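Local coordinates for uridylate kinase (Bacillus anthracis, PDB 2JJX), which catalyses the ATP-dependent phosphorylation of UMP to UDP in pyrimidine nucleotide biosynthesis and carries an allosteric nucleotide-binding site, at residues I52-I56 with H129-G133; Y121-V127 with R156-N161; V172-F176 with H239-L243; K187-K191 with S249-H253. One frame throughout, in Å; residues are numbered along the deposited sequence.

Overall arrangement
From the N terminus, the chain first lays down strand 14-19 and helix 34-48, then reaches I52-I56, which waits for H129-G133 to complete contact 1. R156-N161 later closes contact 2 on Y121-V127. These two loops cross, share helix 123-131, and touch where L130 and S55 meet M160, so they tie strand 53-58, helix 123-131 and helix 150-160 together. Contacts 3 and 4 follow in series and cross each other in turn: V172-F176 awaits H239-L243, and K187-K191 awaits S249-H253. Touching through V175, Y189 and T242, they join the loop between strands 164-169 and 191-193 to strand 242-245 and the C-terminal tail. Contacts 2 and 3 lie on opposite sides of the chain's centre.

Contact 1 of 4, residues I52-I56 with H129-G133; sequences IEVSI and HLDNG
Start with extended I52-I56, whose residues 53-56 form a strand, and set beside it the last turn of helix 123-131, with E53 and L130 in register at 6.0 Å between their CA atoms. The helix stops in a Schellman motif with G133 (phi 73°) as its C-prime residue: G133 N bonds to L130 O at 3.0 Å, and Y134 N to H129 O. L130 does most of the packing. Its chi1 of -118° and chi2 of 23° both lie between the usual wells, and they swing the branched end onto the strand, CD1 to 3.3 Å from V54 O and CD2 to 3.4 Å from S55 OG. V54, in t, points its CB away, and its side chain packs on I47 of helix 34-48. E53 points toward the helix, with chi1 off-well at -30° and chi2 t; its CD lies 3.6 Å from L130 O. This is helix-on-sheet packing in the alpha/beta core of the amino acid kinase fold, with M160 and V136 also against L130. At the outer end E53 OE1 comes to 4.3 Å from D131 OD1. R14 NH1 forms a salt bridge to each, offsetting the repulsion between the two carboxylates.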
# COMPACT_ATOMS: atom_id res chain seq x y z
N ILE A 52 5.37 28.78 -19.80
CA ILE A 52 5.60 27.49 -20.41
C ILE A 52 5.48 26.51 -19.26
O ILE A 52 5.93 26.80 -18.15
CB ILE A 52 7.02 27.42 -21.00
CG1 ILE A 52 7.10 28.35 -22.20
CG2 ILE A 52 7.36 25.99 -21.38
CD1 ILE A 52 8.44 28.35 -22.86
N GLU A 53 4.82 25.38 -19.49
CA GLU A 53 4.69 24.38 -18.44
C GLU A 53 5.87 23.42 -18.35
O GLU A 53 6.34 22.89 -19.35
CB GLU A 53 3.36 23.66 -18.49
CG GLU A 53 2.28 24.50 -19.04
CD GLU A 53 1.19 23.67 -19.66
OE1 GLU A 53 1.35 22.44 -19.67
OE2 GLU A 53 0.18 24.22 -20.14
N VAL A 54 6.44 23.33 -17.15
CA VAL A 54 7.65 22.58 -16.90
C VAL A 54 7.50 21.32 -16.05
O VAL A 54 6.88 21.36 -15.00
CB VAL A 54 8.68 23.53 -16.23
CG1 VAL A 54 9.85 22.75 -15.69
CG2 VAL A 54 9.16 24.59 -17.20
N SER A 55 8.17 20.25 -16.47
CA SER A 55 8.34 19.02 -15.70
C SER A 55 9.84 18.87 -15.61
O SER A 55 10.54 19.29 -16.52
CB SER A 55 7.81 17.80 -16.47
OG SER A 55 6.65 18.12 -17.20
N ILE A 56 10.36 18.27 -14.54
CA ILE A 56 11.80 18.10 -14.40
C ILE A 56 12.16 16.69 -13.99
O ILE A 56 11.49 16.11 -13.14
CB ILE A 56 12.39 19.16 -13.44
CG1 ILE A 56 11.87 20.55 -13.79
CG2 ILE A 56 13.91 19.06 -13.33
CD1 ILE A 56 12.53 21.66 -13.01
N HIS A 129 -1.86 18.91 -12.81
CA HIS A 129 -1.01 19.87 -12.15
C HIS A 129 -0.42 20.81 -13.19
O HIS A 129 -0.58 22.02 -13.11
CB HIS A 129 0.12 19.11 -11.46
CG HIS A 129 -0.32 18.31 -10.27
ND1 HIS A 129 -1.33 18.72 -9.43
CD2 HIS A 129 0.22 17.21 -9.70
CE1 HIS A 129 -1.41 17.89 -8.40
NE2 HIS A 129 -0.47 16.97 -8.54
N LEU A 130 0.25 20.21 -14.17
CA LEU A 130 0.90 20.92 -15.28
C LEU A 130 -0.06 21.89 -15.95
O LEU A 130 0.25 23.05 -16.19
CB LEU A 130 1.40 19.91 -16.31
CG LEU A 130 2.90 19.88 -16.55
CD1 LEU A 130 3.68 20.45 -15.37
CD2 LEU A 130 3.30 18.45 -16.83
N ASP A 131 -1.26 21.39 -16.21
CA ASP A 131 -2.38 22.16 -16.75
C ASP A 131 -2.75 23.34 -15.84
O ASP A 131 -2.97 24.44 -16.31
CB ASP A 131 -3.57 21.24 -16.94
CG ASP A 131 -3.45 20.40 -18.20
OD1 ASP A 131 -2.46 20.60 -18.95
OD2 ASP A 131 -4.36 19.60 -18.48
N ASN A 132 -2.71 23.11 -14.53
CA ASN A 132 -2.93 24.17 -13.54
C ASN A 132 -1.70 25.05 -13.29
O ASN A 132 -1.63 25.75 -12.28
CB ASN A 132 -3.36 23.57 -12.21
CG ASN A 132 -4.67 22.87 -12.31
OD1 ASN A 132 -5.32 22.89 -13.35
ND2 ASN A 132 -5.06 22.19 -11.23
N GLY A 133 -0.72 25.01 -14.18
CA GLY A 133 0.46 25.84 -14.06
C GLY A 133 1.48 25.49 -13.00
O GLY A 133 2.38 26.29 -12.73

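Contact 2 of 4, residues Y121-V127 with R156-N161; sequences YIRLRAV and RAIEMN. With ATP (adenosine-5'-triphosphate), chain F; ATP (adenosine-5'-triphosphate), chain D.
Two helices cross here, 123-127 and 156-160, their axes 10.4 Å apart at closest approach with a signed crossing angle of -74°. V127 faces M160 (CA atoms 5.8 Å apart) and R123 faces E159 (7.3 Å). I122 is the N-cap residue of the first helix. The second finishes in a Schellman motif at N161, which has positive phi (67°); N161 N bonds to I158 O at 2.8 Å. Across the gap the strongest bond is R123 NE to E159 O, 2.7 Å and nearly straight at 170°, so the arginine satisfies a carbonyl near the helix end. R123 NH2 turns instead to a salt bridge with D75 of the second subunit. R156 NE donates to E159 OE1 at 3.1 Å, a salt bridge within the helix, and its guanidinium lies flat on the Y121 ring, CZ 3.9 Å from the centroid, a cation-pi stack. The Y121 OH adds a weak hydrogen bond to E159 OE2, 3.3 Å. In the apolar part of the interface A126 CB meets M160 SD at 3.4 Å and V127 CG2 meets M160 CE at 3.7 Å. R125 NH2 bonds to O2A of ATP (chain D) at 2.7 Å, and I122 CD1 lies 3.8 Å from N1 of ATP (chain F). The start of helix 123-131 thus carries nucleotide contacts on one side, consistent with the allosteric site, and on the other a hydrogen bond to helix 150-160 and a salt bridge to another subunit.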
# COMPACT_ATOMS: atom_id res chain seq x y z
N TYR A 121 3.33 9.02 -7.82
CA TYR A 121 3.15 9.49 -9.18
C TYR A 121 1.92 8.91 -9.81
O TYR A 121 1.82 7.69 -9.97
CB TYR A 121 4.30 9.06 -10.05
CG TYR A 121 3.97 9.23 -11.52
CD1 TYR A 121 3.90 10.49 -12.08
CD2 TYR A 121 3.74 8.13 -12.35
CE1 TYR A 121 3.70 10.67 -13.43
CE2 TYR A 121 3.51 8.29 -13.72
CZ TYR A 121 3.52 9.57 -14.26
OH TYR A 121 3.26 9.79 -15.60
N ILE A 122 1.06 9.78 -10.32
CA ILE A 122 -0.12 9.37 -11.07
C ILE A 122 -0.25 10.28 -12.28
O ILE A 122 -0.25 11.51 -12.18
CB ILE A 122 -1.38 9.35 -10.24
CG1 ILE A 122 -1.33 8.21 -9.23
CG2 ILE A 122 -2.59 9.25 -11.15
CD1 ILE A 122 -2.10 8.51 -7.96
N ARG A 123 -0.31 9.65 -13.43
CA ARG A 123 -0.26 10.34 -14.70
C ARG A 123 -1.20 11.51 -14.82
O ARG A 123 -0.78 12.66 -14.91
CB ARG A 123 -0.49 9.31 -15.79
CG ARG A 123 -0.98 9.90 -17.05
CD ARG A 123 0.08 9.86 -18.11
NE ARG A 123 -0.43 10.43 -19.35
CZ ARG A 123 -1.63 10.18 -19.84
NH1 ARG A 123 -2.45 9.33 -19.23
NH2 ARG A 123 -2.01 10.74 -20.98
N LEU A 124 -2.49 11.19 -14.88
CA LEU A 124 -3.50 12.22 -15.05
C LEU A 124 -3.46 13.32 -14.00
O LEU A 124 -3.85 14.45 -14.27
CB LEU A 124 -4.89 11.60 -15.16
CG LEU A 124 -4.79 10.35 -16.04
CD1 LEU A 124 -4.42 9.08 -15.24
CD2 LEU A 124 -6.01 10.15 -16.92
N ARG A 125 -2.91 13.00 -12.83
CA ARG A 125 -2.70 14.00 -11.78
C ARG A 125 -1.55 14.91 -12.20
O ARG A 125 -1.57 16.13 -11.95
CB ARG A 125 -2.32 13.33 -10.45
CG ARG A 125 -3.22 13.66 -9.29
CD ARG A 125 -2.61 13.36 -7.94
NE ARG A 125 -2.71 14.49 -7.01
CZ ARG A 125 -3.74 15.33 -6.92
NH1 ARG A 125 -4.80 15.22 -7.73
NH2 ARG A 125 -3.72 16.30 -6.02
N ALA A 126 -0.55 14.31 -12.82
CA ALA A 126 0.63 15.06 -13.19
C ALA A 126 0.27 16.00 -14.30
O ALA A 126 0.69 17.15 -14.31
CB ALA A 126 1.72 14.08 -13.66
N VAL A 127 -0.55 15.50 -15.21
CA VAL A 127 -0.97 16.27 -16.37
C VAL A 127 -1.77 17.46 -15.91
O VAL A 127 -1.60 18.57 -16.38
CB VAL A 127 -1.88 15.43 -17.23
CG1 VAL A 127 -2.98 16.30 -17.72
CG2 VAL A 127 -1.10 14.76 -18.33
N ARG A 156 8.36 9.92 -19.50
CA ARG A 156 7.55 10.93 -18.81
C ARG A 156 7.20 12.15 -19.70
O ARG A 156 6.11 12.71 -19.58
CB ARG A 156 8.23 11.40 -17.52
CG ARG A 156 8.54 10.32 -16.53
CD ARG A 156 7.41 10.16 -15.49
NE ARG A 156 6.95 8.77 -15.43
CZ ARG A 156 7.01 8.01 -14.34
NH1 ARG A 156 7.47 8.53 -13.20
NH2 ARG A 156 6.58 6.75 -14.38
N ALA A 157 8.12 12.55 -20.57
CA ALA A 157 7.83 13.66 -21.49
C ALA A 157 6.62 13.28 -22.35
O ALA A 157 5.62 13.99 -22.35
CB ALA A 157 9.07 14.00 -22.40
N ILE A 158 6.69 12.14 -23.03
CA ILE A 158 5.60 11.66 -23.88
C ILE A 158 4.31 11.52 -23.07
O ILE A 158 3.26 12.05 -23.43
CB ILE A 158 5.96 10.39 -24.66
CG1 ILE A 158 7.19 10.57 -25.55
CG2 ILE A 158 4.79 9.87 -25.47
CD1 ILE A 158 7.85 9.27 -25.91
N GLU A 159 4.40 10.85 -21.92
CA GLU A 159 3.23 10.66 -21.06
C GLU A 159 2.56 12.01 -20.74
O GLU A 159 1.35 12.09 -20.50
CB GLU A 159 3.67 10.02 -19.73
CG GLU A 159 3.60 8.50 -19.67
CD GLU A 159 4.12 7.95 -18.34
OE1 GLU A 159 5.28 8.24 -17.98
OE2 GLU A 159 3.38 7.23 -17.63
N MET A 160 3.37 13.05 -20.65
CA MET A 160 2.88 14.34 -20.21
C MET A 160 2.46 15.22 -21.39
O MET A 160 1.92 16.31 -21.20
CB MET A 160 3.94 15.01 -19.32
CG MET A 160 3.37 15.82 -18.19
SD MET A 160 2.84 14.89 -16.77
CE MET A 160 2.19 13.46 -17.43
N ASN A 161 2.61 14.68 -22.60
CA ASN A 161 2.18 15.35 -23.83
C ASN A 161 3.07 16.55 -23.97
O ASN A 161 2.61 17.66 -24.24
CB ASN A 161 0.74 15.87 -23.74
CG ASN A 161 -0.30 14.77 -23.73
OD1 ASN A 161 0.02 13.58 -23.71
ND2 ASN A 161 -1.56 15.17 -23.65
PG ATP F . -11.38 18.30 -10.83
O1G ATP F . -12.70 18.78 -11.40
O2G ATP F . -10.40 19.47 -10.78
O3G ATP F . -10.85 17.21 -11.76
PB ATP F . -10.66 17.56 -8.14
O1B ATP F . -11.47 17.37 -6.83
O2B ATP F . -9.64 18.72 -7.97
O3B ATP F . -11.63 17.76 -9.37
PA ATP F . -9.24 15.28 -7.41
O1A ATP F . -10.40 14.28 -7.34
O2A ATP F . -8.97 15.93 -6.03
O3A ATP F . -9.79 16.31 -8.44
O5' ATP F . -7.92 14.61 -8.07
C5' ATP F . -7.69 14.98 -9.44
C4' ATP F . -7.26 13.83 -10.38
O4' ATP F . -6.86 12.59 -9.75
C3' ATP F . -8.22 13.52 -11.53
O3' ATP F . -7.56 13.55 -12.79
C2' ATP F . -8.74 12.12 -11.23
O2' ATP F . -8.79 11.42 -12.50
C1' ATP F . -7.78 11.54 -10.16
N9 ATP F . -7.19 10.20 -10.35
C8 ATP F . -6.98 9.54 -11.53
N7 ATP F . -6.44 8.35 -11.39
C5 ATP F . -6.28 8.20 -10.03
C6 ATP F . -5.76 7.16 -9.24
N6 ATP F . -5.28 5.99 -9.76
N1 ATP F . -5.72 7.29 -7.90
C2 ATP F . -6.19 8.44 -7.38
N3 ATP F . -6.71 9.50 -8.03
C4 ATP F . -6.73 9.33 -9.36
PG ATP D . -4.39 23.28 -3.84
O1G ATP D . -4.21 24.14 -5.09
O2G ATP D . -4.17 24.22 -2.67
O3G ATP D . -3.34 22.17 -3.84
PB ATP D . -6.41 21.17 -3.49
O1B ATP D . -7.25 20.72 -4.72
O2B ATP D . -7.35 21.21 -2.26
O3B ATP D . -5.86 22.66 -3.73
PA ATP D . -4.40 19.03 -3.90
O1A ATP D . -3.16 19.65 -4.61
O2A ATP D . -5.24 18.27 -4.95
O3A ATP D . -5.21 20.18 -3.17
O5' ATP D . -3.91 17.96 -2.77
C5' ATP D . -3.76 18.41 -1.42
C4' ATP D . -2.34 18.06 -0.96
O4' ATP D . -2.07 16.64 -1.13
C3' ATP D . -1.22 18.86 -1.63
O3' ATP D . -0.87 20.04 -0.91
C2' ATP D . -0.04 17.87 -1.68
O2' ATP D . 0.74 18.10 -0.49
C1' ATP D . -0.72 16.49 -1.70
N9 ATP D . 0.10 15.35 -1.26
C8 ATP D . 1.36 15.42 -0.70
N7 ATP D . 1.87 14.24 -0.43
C5 ATP D . 0.89 13.36 -0.84
C6 ATP D . 0.85 11.97 -0.80
N6 ATP D . 1.92 11.25 -0.30
N1 ATP D . -0.26 11.33 -1.27
C2 ATP D . -1.29 12.07 -1.74
N3 ATP D . -1.35 13.42 -1.83
C4 ATP D . -0.22 14.01 -1.36

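Contact 3 of 4, residues V172-F176 with H239-L243; sequences VDGVF and HVGTL
Begin the second segment at V240, extended and sitting against helix 230-235; its CG2 lies 4.0 Å from D173 OD2, the aspartate having chi1 in t so that the carboxylate reaches across. Next comes G241, where phi turns positive (71/-160), a conformation that favours glycine. Its CA approaches D173 O to 3.0 Å in a CA-H...O contact with an angle of 157° at the hydrogen, and the two segments' CA atoms are nearest here, those of G174 and G241 being 4.6 Å apart. T242 then opens strand 242-245, and its CB points at the loop. With chi1 in m (-77°), OG1 accepts a hydrogen bond from V175 N at 2.9 Å and 165°, and the same hydroxyl bonds to Y189 O. The facing G174, at phi 169° and psi -152°, has to do without a side chain: a CB would come to 3.0 Å from T242 OG1. L243 continues the strand, its backbone paired with R190 and L192. The first segment, V172-F176, is irregular loop after strand 164-169, so the contact fastens that loop to the start of strand 242-245, next to the outermost strand 191-193. A threonine hydroxyl used twice, G174, which leaves room for it, and G241, which takes the positive phi, make the fit polar and steric rather than apolar.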
# COMPACT_ATOMS: atom_id res chain seq x y z
N VAL A 172 29.55 21.06 -22.69
CA VAL A 172 29.41 20.85 -24.13
C VAL A 172 28.15 21.46 -24.74
O VAL A 172 27.04 21.10 -24.37
CB VAL A 172 29.54 19.37 -24.47
CG1 VAL A 172 28.87 18.51 -23.41
CG2 VAL A 172 28.97 19.10 -25.83
N ASP A 173 28.32 22.42 -25.64
CA ASP A 173 27.20 23.18 -26.21
C ASP A 173 26.28 22.46 -27.20
O ASP A 173 25.41 23.10 -27.79
CB ASP A 173 27.68 24.53 -26.79
CG ASP A 173 26.57 25.61 -26.83
OD1 ASP A 173 26.90 26.81 -26.93
OD2 ASP A 173 25.37 25.26 -26.75
N GLY A 174 26.46 21.16 -27.40
CA GLY A 174 25.64 20.41 -28.34
C GLY A 174 26.09 18.99 -28.69
O GLY A 174 26.67 18.28 -27.86
N VAL A 175 25.74 18.54 -29.89
CA VAL A 175 26.15 17.20 -30.34
C VAL A 175 27.10 17.32 -31.53
O VAL A 175 26.80 17.96 -32.54
CB VAL A 175 24.97 16.25 -30.61
CG1 VAL A 175 25.39 15.13 -31.53
CG2 VAL A 175 24.44 15.69 -29.30
N PHE A 176 28.31 16.82 -31.32
CA PHE A 176 29.36 16.93 -32.33
C PHE A 176 29.57 15.65 -33.10
O PHE A 176 29.14 14.56 -32.69
CB PHE A 176 30.68 17.38 -31.71
CG PHE A 176 30.62 18.72 -31.07
CD1 PHE A 176 30.20 18.85 -29.76
CD2 PHE A 176 30.97 19.86 -31.77
CE1 PHE A 176 30.13 20.10 -29.17
CE2 PHE A 176 30.89 21.11 -31.19
CZ PHE A 176 30.47 21.23 -29.88
N HIS A 239 18.02 29.12 -32.37
CA HIS A 239 18.75 27.92 -32.75
C HIS A 239 20.12 27.92 -32.08
O HIS A 239 21.08 28.48 -32.61
CB HIS A 239 18.88 27.82 -34.27
CG HIS A 239 17.62 27.34 -34.93
ND1 HIS A 239 17.08 26.10 -34.69
CD2 HIS A 239 16.78 27.97 -35.79
CE1 HIS A 239 15.95 25.97 -35.38
NE2 HIS A 239 15.75 27.09 -36.05
N VAL A 240 20.15 27.39 -30.86
CA VAL A 240 21.38 27.27 -30.08
C VAL A 240 21.46 25.83 -29.62
O VAL A 240 20.44 25.17 -29.55
CB VAL A 240 21.46 28.28 -28.92
CG1 VAL A 240 20.10 28.53 -28.31
CG2 VAL A 240 22.45 27.82 -27.86
N GLY A 241 22.66 25.29 -29.48
CA GLY A 241 22.80 23.88 -29.13
C GLY A 241 22.39 23.00 -30.30
O GLY A 241 22.32 23.45 -31.43
N THR A 242 22.07 21.74 -30.03
CA THR A 242 21.67 20.78 -31.08
C THR A 242 20.18 20.40 -30.96
O THR A 242 19.66 20.26 -29.87
CB THR A 242 22.57 19.52 -31.02
OG1 THR A 242 23.85 19.81 -31.61
CG2 THR A 242 21.91 18.40 -31.76
N LEU A 243 19.50 20.20 -32.09
CA LEU A 243 18.09 19.81 -32.11
C LEU A 243 17.93 18.45 -32.75
O LEU A 243 18.07 18.35 -33.96
CB LEU A 243 17.24 20.75 -32.97
CG LEU A 243 15.73 20.82 -32.72
CD1 LEU A 243 14.89 21.15 -33.96
CD2 LEU A 243 15.22 19.56 -32.08

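Contact 4 of 4, residues K187-K191 with S249-H253; sequences KMYRK and SLLVH
This is a surface contact of two irregular segments, K187-K191 from the loop leading into strand 191-193 and S249-H253 from the C-terminal tail after strand 242-245. They run roughly against each other, their end-to-end directions 128° apart, with Y189 and L251 in register at 4.0 Å between CA atoms and K191 and L250 at 4.8 Å. Two main-chain hydrogen bonds fix the tail: V252 N donates to M188 O at 2.8 Å and 153°, and L250 N to K191 O at 3.1 Å and 149°. The result is a short, irregular, antiparallel-like pairing of the tail with the chain entering edge strand 191-193. Y189 has chi1 in m, and L251 CD1 sits over one face of its ring, 4.0 Å from the centroid, a CH-pi contact; L250 O comes to the ring edge, 3.3 Å from CD1 of Y189. R190, with chi1 t and chi2 and chi3 both p, curls back so that V252 CG2 lies over its guanidinium, 3.2 Å from R190 NH2. K191 CB meets L250 CB at 3.9 Å. Around this, Y189 pairs its backbone with V175 and gives its O to the T242 hydroxyl, R190 pairs with L243 of strand 242-245, and S249 OG bonds to D196 in helix 194-199, so the tail lies against the outer strand 191-193 and the loop before it.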
# COMPACT_ATOMS: atom_id res chain seq x y z
N LYS A 187 32.61 18.87 -35.59
CA LYS A 187 31.63 19.92 -35.82
C LYS A 187 30.32 19.66 -35.07
O LYS A 187 30.05 18.53 -34.67
CB LYS A 187 31.39 20.12 -37.32
CG LYS A 187 32.28 19.27 -38.21
CD LYS A 187 32.80 20.02 -39.43
CE LYS A 187 34.25 20.46 -39.23
NZ LYS A 187 34.63 21.66 -40.02
N MET A 188 29.60 20.72 -34.73
CA MET A 188 28.37 20.55 -33.95
C MET A 188 27.18 20.61 -34.90
O MET A 188 27.10 21.48 -35.77
CB MET A 188 28.25 21.65 -32.90
CG MET A 188 27.08 21.49 -31.93
SD MET A 188 26.72 23.05 -31.11
CE MET A 188 28.36 23.48 -30.63
N TYR A 189 26.24 19.70 -34.70
CA TYR A 189 25.04 19.64 -35.53
C TYR A 189 24.08 20.72 -35.11
O TYR A 189 23.84 20.94 -33.93
CB TYR A 189 24.34 18.31 -35.33
CG TYR A 189 25.12 17.15 -35.86
CD1 TYR A 189 24.97 16.74 -37.17
CD2 TYR A 189 25.96 16.41 -35.03
CE1 TYR A 189 25.67 15.65 -37.67
CE2 TYR A 189 26.62 15.28 -35.49
CZ TYR A 189 26.51 14.93 -36.83
OH TYR A 189 27.20 13.85 -37.34
N ARG A 190 23.51 21.40 -36.09
CA ARG A 190 22.48 22.38 -35.80
C ARG A 190 21.26 21.49 -35.62
O ARG A 190 20.49 21.64 -34.67
CB ARG A 190 22.26 23.32 -36.99
CG ARG A 190 21.02 24.20 -36.89
CD ARG A 190 21.12 25.10 -35.68
NE ARG A 190 22.23 26.03 -35.84
CZ ARG A 190 23.07 26.38 -34.88
NH1 ARG A 190 22.92 25.92 -33.63
NH2 ARG A 190 24.06 27.22 -35.15
N LYS A 191 21.16 20.50 -36.50
CA LYS A 191 20.06 19.56 -36.50
C LYS A 191 20.61 18.15 -36.63
O LYS A 191 21.64 17.93 -37.28
CB LYS A 191 19.09 19.84 -37.65
CG LYS A 191 18.13 20.98 -37.39
CD LYS A 191 16.90 20.87 -38.28
CE LYS A 191 16.82 22.02 -39.26
NZ LYS A 191 16.46 21.53 -40.62
N SER A 249 19.50 16.07 -41.08
CA SER A 249 20.67 16.62 -40.40
C SER A 249 21.34 17.81 -41.04
O SER A 249 21.71 17.75 -42.20
CB SER A 249 21.75 15.59 -40.10
OG SER A 249 21.22 14.30 -39.82
N LEU A 250 21.63 18.81 -40.22
CA LEU A 250 22.35 20.00 -40.65
C LEU A 250 23.68 20.05 -39.93
O LEU A 250 24.17 19.03 -39.48
CB LEU A 250 21.57 21.28 -40.34
CG LEU A 250 21.73 22.39 -41.38
CD1 LEU A 250 21.32 21.79 -42.71
CD2 LEU A 250 20.86 23.61 -41.04
N LEU A 251 24.22 21.24 -39.75
CA LEU A 251 25.54 21.35 -39.13
C LEU A 251 25.96 22.82 -39.01
O LEU A 251 25.90 23.56 -39.98
CB LEU A 251 26.54 20.59 -39.99
CG LEU A 251 27.81 19.98 -39.40
CD1 LEU A 251 27.59 18.57 -38.83
CD2 LEU A 251 28.87 19.94 -40.49
N VAL A 252 26.32 23.26 -37.81
CA VAL A 252 26.76 24.64 -37.61
C VAL A 252 27.79 25.02 -38.70
O VAL A 252 28.33 24.14 -39.38
CB VAL A 252 27.30 24.85 -36.18
CG1 VAL A 252 28.00 26.18 -36.05
CG2 VAL A 252 26.17 24.75 -35.18
N HIS A 253 28.03 26.31 -38.89
CA HIS A 253 28.98 26.73 -39.94
C HIS A 253 29.99 27.77 -39.44
O HIS A 253 31.13 27.83 -39.90
CB HIS A 253 28.19 27.31 -41.11
CG HIS A 253 27.33 28.47 -40.70
ND1 HIS A 253 26.50 28.63 -39.65
CD2 HIS A 253 27.42 29.70 -41.31
CE1 HIS A 253 26.08 29.93 -39.66
NE2 HIS A 253 26.65 30.56 -40.67